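Local coordinates for 7,8-dihydro-6-hydroxymethylpterin pyrophosphokinase-dihydropteroate synthase (Plasmodium falciparum, PDB 6JWV), which probably catalyses two consecutive steps of folate biosynthesis, pyrophosphorylation of 6-hydroxymethyl-7,8-dihydropterin by ATP and condensation of the product with 4-aminobenzoate, at residues A[477-482]-A[497-502]; A[376-381]-A[571-576]. The protein carries 1 engineered substitution. All coordinates share one frame; numbering follows the deposited sequence.

Overall arrangement
Both contacts reach the parallel sheet that forms the barrel of the pterin-binding, TIM-barrel-type part of the chain, and their centres lie about 11 Å apart. Contact 1 pairs two adjacent strands of that sheet, 478-482 and 500-503. Contact 2 sets strand 572-575 against residues 376-381, a loop between strands 373-376 and 383-384 of the separate antiparallel sheet, so it brings the two sheets together. In sequence, contact 1 falls between the two halves of contact 2. The contacts touch where L378 and K379 pack on I478, D499 and I500. At the C-terminal ends of these strands, where TIM barrels carry their active sites, D482, N502 and D575 converge on the pterin of XTZ, placing part of its pocket.

Contact 1. Residues A[477-482]-A[497-502]; sequences PIISID and LVDILN. With XTZ (4-{[(2-amino-4-oxo-3,4,7,8-tetrahydropteridin-6-yl)methyl]amino}-N-(1,3-thiazol-2-yl)benzenesulfonamide), chain C.
I500 lays its CD1 methyl on CG2 of I478, 3.6 Å away. In I500, CG1 stands anti to the carbonyl carbon (chi1 -63°), and the extended chain carries CD1 to the neighbouring strand. Two residues earlier, V498 packs against other side chains: its CG1 meets CG2 of both I479 and I481. Parallel pairing joins S480 to I500, I481 to L501 and D482 to N502. Where the pairing begins, I479 O takes two N-H groups: I500 N at 3.0 Å, the first bond of the parallel pairing, and D499 N at 2.7 Å, from the residue before the strand. D499 also returns a side-chain bond: its OD2 accepts I479 N at 2.8 Å, nearly straight (170°), on the anti side of the carboxylate. The same oxygen receives a water that also bonds P477 O, so two donors fix the carboxylate at the strand entrance.

At the other end, D482 and N502 run side by side toward the pterin of XTZ, their carboxylate and amide planes 46° apart. D482 OD2 accepts XTZ N8 at 2.7 Å. N502 reads two adjacent positions, OD1 accepting XTZ N1 at 2.8 Å while ND2 donates to XTZ N3 at 3.1 Å. D430 on the next strand binds N502 ND2 and S480 OG, consistent with D430 holding the amide in the orientation that meets the pterin.

The two strands and helix 486-494 make a beta-alpha-beta unit of the barrel. Strand 428-432 pairs with the other edge of 478-482, while I481 and V498 pack under helices 448-464 and 486-494.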
loop_
_atom_site.group_PDB
_atom_site.type_symbol
_atom_site.label_atom_id
_atom_site.label_comp_id
_atom_site.label_asym_id
_atom_site.label_seq_id
_atom_site.Cartn_x
_atom_site.Cartn_y
_atom_site.Cartn_z
ATOM N N PRO A 477 -25.872 13.195 -8.951
ATOM C CA PRO A 477 -24.458 13.265 -9.243
ATOM C C PRO A 477 -24.021 14.716 -9.428
ATOM O O PRO A 477 -24.822 15.588 -9.805
ATOM C CB PRO A 477 -24.326 12.493 -10.554
ATOM C CG PRO A 477 -25.649 12.700 -11.218
ATOM C CD PRO A 477 -26.653 12.691 -10.099
ATOM N N ILE A 478 -22.755 14.945 -9.110
ATOM C CA ILE A 478 -22.069 16.152 -9.463
ATOM C C ILE A 478 -21.802 16.105 -10.984
ATOM O O ILE A 478 -21.460 15.039 -11.538
ATOM C CB ILE A 478 -20.802 16.277 -8.594
ATOM C CG1 ILE A 478 -21.235 16.483 -7.127
ATOM C CG2 ILE A 478 -19.872 17.385 -9.094
ATOM C CD1 ILE A 478 -20.262 15.945 -6.099
ATOM N N ILE A 479 -22.013 17.241 -11.649
ATOM C CA ILE A 479 -21.831 17.334 -13.096
ATOM C C ILE A 479 -20.599 18.174 -13.403
ATOM O O ILE A 479 -20.514 19.372 -13.073
ATOM C CB ILE A 479 -23.077 17.912 -13.844
ATOM C CG1 ILE A 479 -24.357 17.122 -13.542
ATOM C CG2 ILE A 479 -22.842 17.975 -15.346
ATOM C CD1 ILE A 479 -24.328 15.660 -13.962
ATOM N N SER A 480 -19.652 17.521 -14.053
ATOM C CA SER A 480 -18.458 18.176 -14.524
ATOM C C SER A 480 -18.498 18.294 -16.053
ATOM O O SER A 480 -18.787 17.322 -16.744
ATOM C CB SER A 480 -17.257 17.373 -14.039
ATOM O OG SER A 480 -16.233 17.359 -15.002
ATOM N N ILE A 481 -18.213 19.480 -16.582
ATOM C CA ILE A 481 -18.055 19.649 -18.050
ATOM C C ILE A 481 -16.596 19.812 -18.519
ATOM O O ILE A 481 -15.903 20.733 -18.120
ATOM C CB ILE A 481 -18.982 20.754 -18.634
ATOM C CG1 ILE A 481 -18.885 20.770 -20.173
ATOM C CG2 ILE A 481 -18.707 22.105 -17.972
ATOM C CD1 ILE A 481 -19.906 21.620 -20.879
ATOM N N ASP A 482 -16.158 18.892 -19.370
ATOM C CA ASP A 482 -14.832 18.890 -19.981
ATOM C C ASP A 482 -14.859 19.856 -21.167
ATOM O O ASP A 482 -15.292 19.520 -22.251
ATOM C CB ASP A 482 -14.500 17.468 -20.430
ATOM C CG ASP A 482 -13.074 17.294 -20.912
ATOM O OD1 ASP A 482 -12.431 18.244 -21.412
ATOM O OD2 ASP A 482 -12.582 16.155 -20.831
ATOM N N LEU A 497 -26.651 23.847 -15.394
ATOM C CA LEU A 497 -26.491 22.494 -15.920
ATOM C C LEU A 497 -25.265 21.767 -15.396
ATOM O O LEU A 497 -25.172 20.550 -15.535
ATOM C CB LEU A 497 -26.432 22.517 -17.450
ATOM C CG LEU A 497 -27.508 23.304 -18.201
ATOM C CD1 LEU A 497 -27.176 23.360 -19.687
ATOM C CD2 LEU A 497 -28.884 22.711 -17.944
ATOM N N VAL A 498 -24.303 22.509 -14.841
ATOM C CA VAL A 498 -23.027 21.925 -14.408
ATOM C C VAL A 498 -22.600 22.405 -13.026
ATOM O O VAL A 498 -23.076 23.440 -12.553
ATOM C CB VAL A 498 -21.888 22.158 -15.430
ATOM C CG1 VAL A 498 -22.202 21.489 -16.766
ATOM C CG2 VAL A 498 -21.572 23.640 -15.588
ATOM N N ASP A 499 -21.717 21.641 -12.385
ATOM C CA ASP A 499 -21.098 22.053 -11.121
ATOM C C ASP A 499 -19.592 22.361 -11.238
ATOM O O ASP A 499 -19.103 23.271 -10.573
ATOM C CB ASP A 499 -21.332 21.002 -10.038
ATOM C CG ASP A 499 -22.789 20.557 -9.952
ATOM O OD1 ASP A 499 -23.656 21.412 -9.696
ATOM O OD2 ASP A 499 -23.067 19.348 -10.138
ATOM N N ILE A 500 -18.874 21.625 -12.087
ATOM C CA ILE A 500 -17.416 21.713 -12.164
ATOM C C ILE A 500 -16.970 22.000 -13.588
ATOM O O ILE A 500 -17.553 21.468 -14.533
ATOM C CB ILE A 500 -16.739 20.400 -11.669
ATOM C CG1 ILE A 500 -17.047 20.156 -10.184
ATOM C CG2 ILE A 500 -15.226 20.419 -11.899
ATOM C CD1 ILE A 500 -16.565 18.831 -9.633
ATOM N N LEU A 501 -15.928 22.823 -13.724
ATOM C CA LEU A 501 -15.209 22.984 -14.970
ATOM C C LEU A 501 -14.000 22.067 -15.011
ATOM O O LEU A 501 -13.104 22.211 -14.191
ATOM C CB LEU A 501 -14.739 24.434 -15.114
ATOM C CG LEU A 501 -13.810 24.814 -16.275
ATOM C CD1 LEU A 501 -14.510 24.595 -17.604
ATOM C CD2 LEU A 501 -13.372 26.256 -16.120
ATOM N N ASN A 502 -13.967 21.128 -15.954
ATOM C CA ASN A 502 -12.766 20.325 -16.213
ATOM C C ASN A 502 -12.051 20.962 -17.403
ATOM O O ASN A 502 -12.426 20.752 -18.571
ATOM C CB ASN A 502 -13.126 18.843 -16.448
ATOM C CG ASN A 502 -11.938 17.988 -16.881
ATOM O OD1 ASN A 502 -10.775 18.334 -16.675
ATOM N ND2 ASN A 502 -12.235 16.852 -17.485
HETATM O O3 XTZ C . -6.681 12.673 -18.139
HETATM C C16 XTZ C . -7.616 13.489 -18.278
HETATM N N2 XTZ C . -7.894 14.372 -17.308
HETATM C C3 XTZ C . -8.443 13.517 -19.512
HETATM N N4 XTZ C . -8.247 12.683 -20.566
HETATM C C4 XTZ C . -9.052 12.772 -21.668
HETATM C C15 XTZ C . -10.177 13.775 -21.778
HETATM N N8 XTZ C . -10.321 14.634 -20.610
HETATM C C2 XTZ C . -9.533 14.536 -19.538
HETATM N N3 XTZ C . -9.704 15.361 -18.469
HETATM C C1 XTZ C . -8.889 15.272 -17.392
HETATM N N1 XTZ C . -9.069 16.103 -16.348
HETATM C C5 XTZ C . -8.864 11.857 -22.855
HETATM N N5 XTZ C . -7.683 12.227 -23.638
HETATM C C6 XTZ C . -6.723 11.322 -24.011
HETATM C C14 XTZ C . -7.128 10.060 -24.465
HETATM C C13 XTZ C . -6.177 9.128 -24.839
HETATM C C9 XTZ C . -4.809 9.413 -24.775
HETATM C C8 XTZ C . -4.386 10.683 -24.332
HETATM C C7 XTZ C . -5.344 11.635 -23.953
HETATM S S1 XTZ C . -3.776 8.270 -25.246
HETATM O O1 XTZ C . -3.766 7.127 -24.405
HETATM O O2 XTZ C . -2.440 8.806 -25.206
HETATM N N6 XTZ C . -4.195 7.773 -26.735
HETATM C C10 XTZ C . -5.190 6.883 -27.068
HETATM S S2 XTZ C . -5.264 6.045 -28.585
HETATM C C12 XTZ C . -6.736 5.219 -28.166
HETATM C C11 XTZ C . -7.090 5.646 -26.879
HETATM N N7 XTZ C . -6.246 6.553 -26.278
HETATM O O HOH W 1 -25.668 18.333 -9.404
HETATM O O HOH W 2 -11.281 20.838 -21.158
#

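Contact 2. Residues A[376-381]-A[571-576]; sequences YVLKDR and RILFDI. With XTZ (4-{[(2-amino-4-oxo-3,4,7,8-tetrahydropteridin-6-yl)methyl]amino}-N-(1,3-thiazol-2-yl)benzenesulfonamide), chain C.
Beyond CB the R571 chain is extended from CG to NE; CG passes V377 O at 3.9 Å. NE forms a salt bridge with E35. CZ then lies beneath V377 CG1, 3.6 Å away, a methyl that sits over one face of the guanidinium, offset toward its rim. V377 holds CG1 anti to its own backbone N (chi1 170°), which turns this methyl onto the cation. At the tip, NH2 donates to K379 O at 3.0 Å (156°), the acceptor lying close to the guanidinium plane, and NH1 adds a weak bond to the same oxygen. NH1 also bonds S525 OG.

Farther along strand 572-575, L573 packs its methyls against the loop: CD1 meets L378 CD2 at 4.0 Å, and CD2 approaches the Y376 ring at CD2, 4.2 Å away. The last residue of the strand, D575, takes no part in the loop packing; its OD2 accepts both XTZ N2, at 2.7 Å, and XTZ N1.

The buried cation is probably neutralised by E35, while K379 O and S525 OG take up its N-H groups, which would fix the guanidinium's rotation and tie the antiparallel-sheet loop to the residue just before the barrel strand 572-575.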
loop_
_atom_site.group_PDB
_atom_site.type_symbol
_atom_site.label_atom_id
_atom_site.label_comp_id
_atom_site.label_asym_id
_atom_site.label_seq_id
_atom_site.Cartn_x
_atom_site.Cartn_y
_atom_site.Cartn_z
ATOM N N TYR A 376 -11.695 19.775 0.784
ATOM C CA TYR A 376 -11.951 20.291 -0.571
ATOM C C TYR A 376 -13.464 20.212 -0.871
ATOM O O TYR A 376 -14.202 19.525 -0.148
ATOM C CB TYR A 376 -11.098 19.548 -1.608
ATOM C CG TYR A 376 -11.530 18.132 -1.908
ATOM C CD1 TYR A 376 -11.261 17.077 -1.015
ATOM C CD2 TYR A 376 -12.202 17.836 -3.095
ATOM C CE1 TYR A 376 -11.663 15.773 -1.296
ATOM C CE2 TYR A 376 -12.606 16.538 -3.387
ATOM C CZ TYR A 376 -12.342 15.514 -2.485
ATOM O OH TYR A 376 -12.753 14.237 -2.794
ATOM N N VAL A 377 -13.925 20.923 -1.906
ATOM C CA VAL A 377 -15.369 21.063 -2.190
ATOM C C VAL A 377 -15.632 20.883 -3.674
ATOM O O VAL A 377 -15.106 21.626 -4.497
ATOM C CB VAL A 377 -15.934 22.427 -1.712
ATOM C CG1 VAL A 377 -17.341 22.649 -2.237
ATOM C CG2 VAL A 377 -15.935 22.531 -0.197
ATOM N N LEU A 378 -16.439 19.884 -4.007
ATOM C CA LEU A 378 -16.753 19.558 -5.394
ATOM C C LEU A 378 -17.974 20.330 -5.883
ATOM O O LEU A 378 -18.000 20.815 -7.015
ATOM C CB LEU A 378 -16.969 18.058 -5.548
ATOM C CG LEU A 378 -15.794 17.111 -5.293
ATOM C CD1 LEU A 378 -16.284 15.676 -5.430
ATOM C CD2 LEU A 378 -14.650 17.379 -6.266
ATOM N N LYS A 379 -18.973 20.457 -5.011
ATOM C CA LYS A 379 -20.180 21.194 -5.313
ATOM C C LYS A 379 -20.636 21.999 -4.105
ATOM O O LYS A 379 -20.526 23.221 -4.087
ATOM C CB LYS A 379 -21.271 20.227 -5.768
ATOM C CG LYS A 379 -22.601 20.880 -6.088
ATOM C CD LYS A 379 -23.640 19.845 -6.482
ATOM C CE LYS A 379 -24.983 20.523 -6.669
ATOM N NZ LYS A 379 -26.055 19.537 -6.945
ATOM N N ASP A 380 -21.075 21.289 -3.076
ATOM C CA ASP A 380 -22.019 21.790 -2.074
ATOM C C ASP A 380 -21.559 21.486 -0.667
ATOM O O ASP A 380 -21.797 22.256 0.263
ATOM C CB ASP A 380 -23.353 21.030 -2.252
ATOM C CG ASP A 380 -24.461 21.888 -2.806
ATOM O OD1 ASP A 380 -24.240 23.097 -3.040
ATOM O OD2 ASP A 380 -25.571 21.340 -2.992
ATOM N N ARG A 381 -20.940 20.318 -0.534
ATOM C CA ARG A 381 -20.726 19.669 0.731
ATOM C C ARG A 381 -19.237 19.579 1.004
ATOM O O ARG A 381 -18.408 19.829 0.129
ATOM C CB ARG A 381 -21.346 18.246 0.705
ATOM C CG ARG A 381 -22.824 18.133 0.314
ATOM C CD ARG A 381 -23.747 18.608 1.434
ATOM N NE ARG A 381 -24.839 19.455 0.934
ATOM C CZ ARG A 381 -25.271 20.575 1.520
ATOM N NH1 ARG A 381 -24.709 21.015 2.640
ATOM N NH2 ARG A 381 -26.266 21.271 0.974
ATOM N N ARG A 571 -11.494 24.738 -3.767
ATOM C CA ARG A 571 -12.290 24.338 -4.947
ATOM C C ARG A 571 -11.445 23.975 -6.163
ATOM O O ARG A 571 -11.978 23.770 -7.261
ATOM C CB ARG A 571 -13.284 25.430 -5.323
ATOM C CG ARG A 571 -14.477 25.473 -4.403
ATOM C CD ARG A 571 -15.505 26.458 -4.911
ATOM N NE ARG A 571 -16.725 26.401 -4.103
ATOM C CZ ARG A 571 -17.752 25.576 -4.321
ATOM N NH1 ARG A 571 -17.746 24.694 -5.326
ATOM N NH2 ARG A 571 -18.800 25.632 -3.517
ATOM N N ILE A 572 -10.137 23.880 -5.971
ATOM C CA ILE A 572 -9.230 23.659 -7.083
ATOM C C ILE A 572 -8.640 22.252 -7.054
ATOM O O ILE A 572 -8.108 21.821 -6.043
ATOM C CB ILE A 572 -8.149 24.755 -7.131
ATOM C CG1 ILE A 572 -8.806 26.099 -7.413
ATOM C CG2 ILE A 572 -7.120 24.471 -8.210
ATOM C CD1 ILE A 572 -7.935 27.294 -7.117
ATOM N N LEU A 573 -8.738 21.551 -8.180
ATOM C CA LEU A 573 -8.284 20.158 -8.306
ATOM C C LEU A 573 -7.131 20.013 -9.284
ATOM O O LEU A 573 -7.165 20.576 -10.387
ATOM C CB LEU A 573 -9.449 19.269 -8.742
ATOM C CG LEU A 573 -10.635 19.249 -7.783
ATOM C CD1 LEU A 573 -11.913 19.263 -8.580
ATOM C CD2 LEU A 573 -10.559 18.021 -6.904
ATOM N N PHE A 574 -6.126 19.251 -8.859
ATOM C CA PHE A 574 -4.871 19.063 -9.584
ATOM C C PHE A 574 -5.022 17.830 -10.428
ATOM O O PHE A 574 -5.583 16.831 -9.962
ATOM C CB PHE A 574 -3.738 18.790 -8.598
ATOM C CG PHE A 574 -3.176 20.012 -7.947
ATOM C CD1 PHE A 574 -3.948 20.783 -7.066
ATOM C CD2 PHE A 574 -1.846 20.377 -8.168
ATOM C CE1 PHE A 574 -3.407 21.918 -6.460
ATOM C CE2 PHE A 574 -1.305 21.505 -7.575
ATOM C CZ PHE A 574 -2.083 22.282 -6.727
ATOM N N ASP A 575 -4.511 17.879 -11.651
ATOM C CA ASP A 575 -4.488 16.712 -12.519
ATOM C C ASP A 575 -3.224 16.753 -13.368
ATOM O O ASP A 575 -2.944 17.738 -14.074
ATOM C CB ASP A 575 -5.762 16.638 -13.380
ATOM C CG ASP A 575 -5.854 15.345 -14.253
ATOM O OD1 ASP A 575 -4.865 14.565 -14.363
ATOM O OD2 ASP A 575 -6.950 15.122 -14.843
ATOM N N ILE A 576 -2.471 15.663 -13.285
ATOM C CA ILE A 576 -1.170 15.506 -13.953
ATOM C C ILE A 576 -1.241 15.317 -15.462
ATOM O O ILE A 576 -0.206 15.342 -16.121
ATOM C CB ILE A 576 -0.391 14.303 -13.377
ATOM C CG1 ILE A 576 -1.242 13.023 -13.521
ATOM C CG2 ILE A 576 0.051 14.615 -11.952
ATOM C CD1 ILE A 576 -0.769 11.837 -12.723
HETATM O O3 XTZ C . -6.681 12.673 -18.139
HETATM C C16 XTZ C . -7.616 13.489 -18.278
HETATM N N2 XTZ C . -7.894 14.372 -17.308
HETATM C C3 XTZ C . -8.443 13.517 -19.512
HETATM N N4 XTZ C . -8.247 12.683 -20.566
HETATM C C4 XTZ C . -9.052 12.772 -21.668
HETATM C C15 XTZ C . -10.177 13.775 -21.778
HETATM N N8 XTZ C . -10.321 14.634 -20.610
HETATM C C2 XTZ C . -9.533 14.536 -19.538
HETATM N N3 XTZ C . -9.704 15.361 -18.469
HETATM C C1 XTZ C . -8.889 15.272 -17.392
HETATM N N1 XTZ C . -9.069 16.103 -16.348
HETATM C C5 XTZ C . -8.864 11.857 -22.855
HETATM N N5 XTZ C . -7.683 12.227 -23.638
HETATM C C6 XTZ C . -6.723 11.322 -24.011
HETATM C C14 XTZ C . -7.128 10.060 -24.465
HETATM C C13 XTZ C . -6.177 9.128 -24.839
HETATM C C9 XTZ C . -4.809 9.413 -24.775
HETATM C C8 XTZ C . -4.386 10.683 -24.332
HETATM C C7 XTZ C . -5.344 11.635 -23.953
HETATM S S1 XTZ C . -3.776 8.270 -25.246
HETATM O O1 XTZ C . -3.766 7.127 -24.405
HETATM O O2 XTZ C . -2.440 8.806 -25.206
HETATM N N6 XTZ C . -4.195 7.773 -26.735
HETATM C C10 XTZ C . -5.190 6.883 -27.068
HETATM S S2 XTZ C . -5.264 6.045 -28.585
HETATM C C12 XTZ C . -6.736 5.219 -28.166
HETATM C C11 XTZ C . -7.090 5.646 -26.879
HETATM N N7 XTZ C . -6.246 6.553 -26.278
#